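Local coordinates for putative lipoprotein LppA (PDB 2V7S) that is of unknown function but is probably carried on the mycobacterial cell membrane as a lipoprotein of a family confined to pathogenic mycobacteria, at residues I50-K56 and D186-L190; A70-A74 and T85-D89. All blocks are in the same frame, centred on the assembly; numbering follows the deposited sequence.

Contact 1 of 2, residues I50-K56 and D186-L190; sequences IDSMRNK and DCFLL
Leu189 pushes its isobutyl group against the end of helix 37-53, where it meets Ile50 and Met53, and Arg54 just beyond. Its strand, 188-189, is an outer strand of a small three-stranded antiparallel sheet, so the contact joins the end of the N-terminal helix to a sheet edge. CD1 of Leu189 sits 3.4 Å from Ile50 O and also reaches the CG2 branch of Ile50 and CG of Arg54, while its CG rests on Met53 CB at 3.9 Å. A water bridges the two backbones: it donates to Met53 O at 2.8 Å and accepts from Leu189 N.

Met53, a selenomethionine, turns its chain at chi3 (68°), and this bend brings CE to within 3.6 Å of Cys187 SG, the sulfur disulfide-bonded to Cys104. The disulfide thus packs against the tip of the Met53 side chain.

Further on, Lys56 reaches over Phe188 to Asp186, its CE passing close to Cys187 O, a buried carbonyl oxygen without a hydrogen-bonding partner. Its chain, bent at both chi3 and chi4, lays CE over one face of the Phe188 ring, off-centre, and NZ makes a cation-pi contact, 4.3 Å from the centroid of that ring. The same ring turns its edge to Lys56 O. Lys56 NZ forms a salt bridge with Asp186 OD2 at 3.0 Å, arriving from above the carboxylate plane. Thr37 of the second subunit also hydrogen-bonds OD2, which ties this junction to the dimer contact, and Leu41 of that subunit packs on Met53.

Behind the first shell, Arg54 NE is held by a salt bridge to Asp51 OD1, three residues earlier, which also accepts from Gly199 N. Asp186 OD1 takes a weak hydrogen bond from Cys187 N at 2.8 Å.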
loop_
_atom_site.group_PDB
_atom_site.type_symbol
_atom_site.label_atom_id
_atom_site.label_comp_id
_atom_site.label_asym_id
_atom_site.label_seq_id
_atom_site.Cartn_x
_atom_site.Cartn_y
_atom_site.Cartn_z
ATOM N N ILE A 50 -9.986 -2.399 5.303
ATOM C CA ILE A 50 -11.436 -2.273 5.192
ATOM C C ILE A 50 -12.135 -2.703 6.484
ATOM O O ILE A 50 -12.946 -1.948 7.037
ATOM C CB ILE A 50 -11.922 -3.059 3.965
ATOM C CG1 ILE A 50 -11.422 -2.314 2.704
ATOM C CG2 ILE A 50 -13.459 -3.239 3.986
ATOM C CD1 ILE A 50 -11.572 -3.076 1.403
ATOM N N ASP A 51 -11.791 -3.889 6.986
ATOM C CA ASP A 51 -12.448 -4.446 8.175
ATOM C C ASP A 51 -12.273 -3.531 9.384
ATOM O O ASP A 51 -13.211 -3.319 10.173
ATOM C CB ASP A 51 -11.949 -5.830 8.504
ATOM C CG ASP A 51 -12.565 -6.916 7.618
ATOM O OD1 ASP A 51 -13.462 -6.642 6.774
ATOM O OD2 ASP A 51 -12.115 -8.056 7.775
ATOM N N SER A 52 -11.090 -2.935 9.510
ATOM C CA SER A 52 -10.849 -2.017 10.631
ATOM C C SER A 52 -11.667 -0.715 10.566
ATOM O O SER A 52 -11.730 0.029 11.549
ATOM C CB SER A 52 -9.353 -1.702 10.752
ATOM O OG SER A 52 -8.985 -0.801 9.749
HETATM N N MSE A 53 -12.263 -0.432 9.410
HETATM C CA MSE A 53 -13.061 0.811 9.203
HETATM C C MSE A 53 -14.578 0.580 9.319
HETATM O O MSE A 53 -15.378 1.545 9.329
HETATM C CB MSE A 53 -12.741 1.433 7.846
HETATM C CG MSE A 53 -11.407 2.165 7.828
HETATM SE SE MSE A 53 -10.919 2.700 6.019
HETATM C CE MSE A 53 -12.293 3.996 5.774
ATOM N N ARG A 54 -14.970 -0.693 9.401
ATOM C CA ARG A 54 -16.379 -1.063 9.576
ATOM C C ARG A 54 -17.067 -0.350 10.756
ATOM O O ARG A 54 -18.149 0.275 10.613
ATOM C CB ARG A 54 -16.545 -2.595 9.594
ATOM C CG ARG A 54 -16.346 -3.219 8.205
ATOM C CD ARG A 54 -16.409 -4.760 8.237
ATOM N NE ARG A 54 -16.085 -5.284 6.910
ATOM C CZ ARG A 54 -16.988 -5.480 5.956
ATOM N NH1 ARG A 54 -16.620 -5.934 4.758
ATOM N NH2 ARG A 54 -18.251 -5.235 6.207
ATOM N N ASN A 55 -16.413 -0.375 11.908
ATOM C CA ASN A 55 -16.908 0.352 13.086
ATOM C C ASN A 55 -17.275 1.846 12.903
ATOM O O ASN A 55 -17.949 2.428 13.755
ATOM C CB ASN A 55 -15.886 0.243 14.210
ATOM C CG ASN A 55 -14.768 1.247 14.041
ATOM O OD1 ASN A 55 -14.697 2.235 14.769
ATOM N ND2 ASN A 55 -13.931 1.038 13.038
ATOM N N LYS A 56 -16.817 2.478 11.821
ATOM C CA LYS A 56 -17.059 3.901 11.640
ATOM C C LYS A 56 -18.431 4.195 11.066
ATOM O O LYS A 56 -18.855 5.354 11.055
ATOM C CB LYS A 56 -16.013 4.575 10.725
ATOM C CG LYS A 56 -14.550 4.482 11.191
ATOM C CD LYS A 56 -13.578 4.964 10.082
ATOM C CE LYS A 56 -13.856 6.387 9.555
ATOM N NZ LYS A 56 -13.739 7.485 10.563
ATOM N N ASP A 186 -13.955 12.789 7.194
ATOM C CA ASP A 186 -12.983 11.750 7.133
ATOM C C ASP A 186 -13.496 10.708 6.124
ATOM O O ASP A 186 -14.615 10.844 5.624
ATOM C CB ASP A 186 -12.859 11.166 8.547
ATOM C CG ASP A 186 -11.718 10.192 8.691
ATOM O OD1 ASP A 186 -10.814 10.185 7.861
ATOM O OD2 ASP A 186 -11.716 9.456 9.687
ATOM N N CYS A 187 -12.671 9.693 5.838
ATOM C CA CYS A 187 -12.974 8.626 4.907
ATOM C C CYS A 187 -13.927 7.629 5.579
ATOM O O CYS A 187 -13.719 7.270 6.753
ATOM C CB CYS A 187 -11.649 7.924 4.466
ATOM S SG CYS A 187 -11.910 6.591 3.268
ATOM N N PHE A 188 -14.986 7.214 4.877
ATOM C CA PHE A 188 -15.910 6.179 5.420
ATOM C C PHE A 188 -16.176 5.200 4.310
ATOM O O PHE A 188 -16.262 5.598 3.182
ATOM C CB PHE A 188 -17.281 6.766 5.855
ATOM C CG PHE A 188 -17.211 7.705 7.036
ATOM C CD1 PHE A 188 -16.774 9.023 6.863
ATOM C CD2 PHE A 188 -17.563 7.276 8.322
ATOM C CE1 PHE A 188 -16.662 9.906 7.962
ATOM C CE2 PHE A 188 -17.490 8.167 9.436
ATOM C CZ PHE A 188 -17.036 9.498 9.226
ATOM N N LEU A 189 -16.303 3.921 4.650
ATOM C CA LEU A 189 -16.757 2.894 3.723
ATOM C C LEU A 189 -18.168 3.187 3.260
ATOM O O LEU A 189 -19.030 3.582 4.051
ATOM C CB LEU A 189 -16.750 1.514 4.436
ATOM C CG LEU A 189 -15.447 0.973 5.051
ATOM C CD1 LEU A 189 -15.632 -0.405 5.713
ATOM C CD2 LEU A 189 -14.427 0.845 3.901
ATOM N N LEU A 190 -18.426 2.954 1.976
ATOM C CA LEU A 190 -19.773 2.995 1.464
ATOM C C LEU A 190 -20.636 1.925 2.152
ATOM O O LEU A 190 -20.132 0.863 2.496
ATOM C CB LEU A 190 -19.715 2.712 -0.049
ATOM C CG LEU A 190 -18.828 3.653 -0.895
ATOM C CD1 LEU A 190 -18.772 3.200 -2.366
ATOM C CD2 LEU A 190 -19.338 5.101 -0.820
HETATM O O HOH W 1 -16.345 3.318 7.429
#

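Contact 2 of 2, residues A70-A74 and T85-D89; sequences ARIIA and TWKFD
Helix 59-80 and strand 86-88 run nearly antiparallel here, their local axes 9.6 Å apart at an angle of 168°, with Ala74 abreast of Trp86 and Arg71 of Phe88. This is helix-on-sheet layer packing: the strand is an outer one of the six-stranded antiparallel sheet, and the helix lies on the sheet face, its Ala70 and Ala74 also touching Val120 of the adjacent strand.

The methyl of Ala74 sits squarely over the indole of Trp86 as a CH-pi contact, CB lying 3.4 Å from the centroid of the five-membered ring and only 11° off its normal. With chi1 at 70°, Trp86 CG lies between the backbone N and the carbonyl carbon, and the indole is presented flat to the helix. Its NE1 hydrogen-bonds Asp75, the next residue on the helix, which helps fix the ring's rotation.

Arg71 stretches CB and CG past the six-membered end of the indole, CG approaching Trp86 CH2 obliquely at 3.8 Å. Its chain then bends at chi3, so that the guanidinium comes near Phe88, the two planes standing 81° apart.

Within the strand, Trp86 and Phe88 meet edge to face: Trp86 CZ3 lies 3.6 Å above the plane of the Phe88 ring, over its centre. From the helix, Ala70 CB meets the edge of that ring at CE2, 4.3 Å away.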
loop_
_atom_site.group_PDB
_atom_site.type_symbol
_atom_site.label_atom_id
_atom_site.label_comp_id
_atom_site.label_asym_id
_atom_site.label_seq_id
_atom_site.Cartn_x
_atom_site.Cartn_y
_atom_site.Cartn_z
ATOM N N ALA A 70 -23.539 21.345 9.073
ATOM C CA ALA A 70 -23.451 22.588 8.297
ATOM C C ALA A 70 -24.639 23.488 8.600
ATOM O O ALA A 70 -24.446 24.714 8.750
ATOM C CB ALA A 70 -23.379 22.307 6.762
ATOM N N ARG A 71 -25.849 22.897 8.631
ATOM C CA ARG A 71 -27.095 23.609 9.015
ATOM C C ARG A 71 -26.922 24.238 10.403
ATOM O O ARG A 71 -27.221 25.404 10.609
ATOM C CB ARG A 71 -28.306 22.663 9.020
ATOM C CG ARG A 71 -29.666 23.308 9.506
ATOM C CD ARG A 71 -30.883 22.304 9.449
ATOM N NE ARG A 71 -30.911 21.559 8.172
ATOM C CZ ARG A 71 -30.671 20.244 8.041
ATOM N NH1 ARG A 71 -30.451 19.475 9.111
ATOM N NH2 ARG A 71 -30.685 19.680 6.834
ATOM N N ILE A 72 -26.443 23.449 11.355
ATOM C CA ILE A 72 -26.258 23.955 12.713
ATOM C C ILE A 72 -25.350 25.186 12.726
ATOM O O ILE A 72 -25.653 26.189 13.417
ATOM C CB ILE A 72 -25.710 22.857 13.642
ATOM C CG1 ILE A 72 -26.836 21.860 13.957
ATOM C CG2 ILE A 72 -25.155 23.446 14.989
ATOM C CD1 ILE A 72 -26.319 20.544 14.538
ATOM N N ILE A 73 -24.223 25.087 12.027
ATOM C CA ILE A 73 -23.261 26.197 11.972
ATOM C C ILE A 73 -23.923 27.428 11.319
ATOM O O ILE A 73 -23.818 28.548 11.832
ATOM C CB ILE A 73 -21.967 25.806 11.191
ATOM C CG1 ILE A 73 -21.119 24.805 12.010
ATOM C CG2 ILE A 73 -21.103 27.088 10.855
ATOM C CD1 ILE A 73 -20.095 24.025 11.172
ATOM N N ALA A 74 -24.542 27.206 10.161
ATOM C CA ALA A 74 -25.148 28.288 9.385
ATOM C C ALA A 74 -26.234 28.983 10.215
ATOM O O ALA A 74 -26.324 30.210 10.201
ATOM C CB ALA A 74 -25.715 27.721 8.064
ATOM N N THR A 85 -28.338 35.727 6.402
ATOM C CA THR A 85 -29.198 34.635 5.970
ATOM C C THR A 85 -28.327 33.553 5.274
ATOM O O THR A 85 -27.153 33.785 4.960
ATOM C CB THR A 85 -30.259 35.139 4.956
ATOM O OG1 THR A 85 -29.607 35.709 3.813
ATOM C CG2 THR A 85 -31.204 36.195 5.589
ATOM N N TRP A 86 -28.910 32.391 5.026
ATOM C CA TRP A 86 -28.206 31.320 4.333
ATOM C C TRP A 86 -29.178 30.396 3.631
ATOM O O TRP A 86 -30.375 30.388 3.923
ATOM C CB TRP A 86 -27.323 30.511 5.294
ATOM C CG TRP A 86 -28.084 29.660 6.280
ATOM C CD1 TRP A 86 -28.613 30.057 7.481
ATOM C CD2 TRP A 86 -28.415 28.279 6.131
ATOM N NE1 TRP A 86 -29.238 28.989 8.097
ATOM C CE2 TRP A 86 -29.146 27.892 7.282
ATOM C CE3 TRP A 86 -28.162 27.331 5.139
ATOM C CZ2 TRP A 86 -29.616 26.575 7.482
ATOM C CZ3 TRP A 86 -28.639 26.011 5.318
ATOM C CH2 TRP A 86 -29.346 25.651 6.501
ATOM N N LYS A 87 -28.640 29.620 2.694
ATOM C CA LYS A 87 -29.368 28.490 2.100
ATOM C C LYS A 87 -28.335 27.437 1.695
ATOM O O LYS A 87 -27.149 27.759 1.512
ATOM C CB LYS A 87 -30.155 28.945 0.863
ATOM C CG LYS A 87 -29.278 29.431 -0.299
ATOM C CD LYS A 87 -30.120 29.951 -1.491
ATOM C CE LYS A 87 -29.263 30.125 -2.736
ATOM N NZ LYS A 87 -30.105 30.223 -4.031
ATOM N N PHE A 88 -28.784 26.190 1.558
ATOM C CA PHE A 88 -28.021 25.216 0.850
ATOM C C PHE A 88 -27.999 25.625 -0.600
ATOM O O PHE A 88 -28.998 26.026 -1.155
ATOM C CB PHE A 88 -28.595 23.814 1.028
ATOM C CG PHE A 88 -28.335 23.262 2.380
ATOM C CD1 PHE A 88 -29.385 22.963 3.237
ATOM C CD2 PHE A 88 -27.022 23.071 2.808
ATOM C CE1 PHE A 88 -29.117 22.447 4.541
ATOM C CE2 PHE A 88 -26.738 22.564 4.068
ATOM C CZ PHE A 88 -27.796 22.261 4.943
ATOM N N ASP A 89 -26.830 25.561 -1.208
ATOM C CA ASP A 89 -26.675 25.921 -2.607
ATOM C C ASP A 89 -27.619 25.041 -3.418
ATOM O O ASP A 89 -27.600 23.831 -3.294
ATOM C CB ASP A 89 -25.225 25.662 -2.995
ATOM C CG ASP A 89 -24.837 26.241 -4.345
ATOM O OD1 ASP A 89 -25.680 26.418 -5.264
ATOM O OD2 ASP A 89 -23.623 26.504 -4.473
#

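The two contacts lie on opposite sides of the chain's centre, their centres about 27 Å apart, and join different secondary-structure elements. Contact 1 is buried and ties helix 37-53 to the three-stranded sheet; contact 2 is partly exposed and sets helix 59-80 against an outer strand of the six-stranded sheet. The helices are consecutive in the chain, and Phe188 of contact 1 also packs on Tyr59 and Ala62 of the second one. Their chemistry differs: contact 1 combines aliphatic packing, a bridging water, a cation-pi contact and a salt bridge beside the second subunit, whereas contact 2 has apolar, CH-pi and aromatic contacts, with no salt bridge between its segments, untouched by the other subunit.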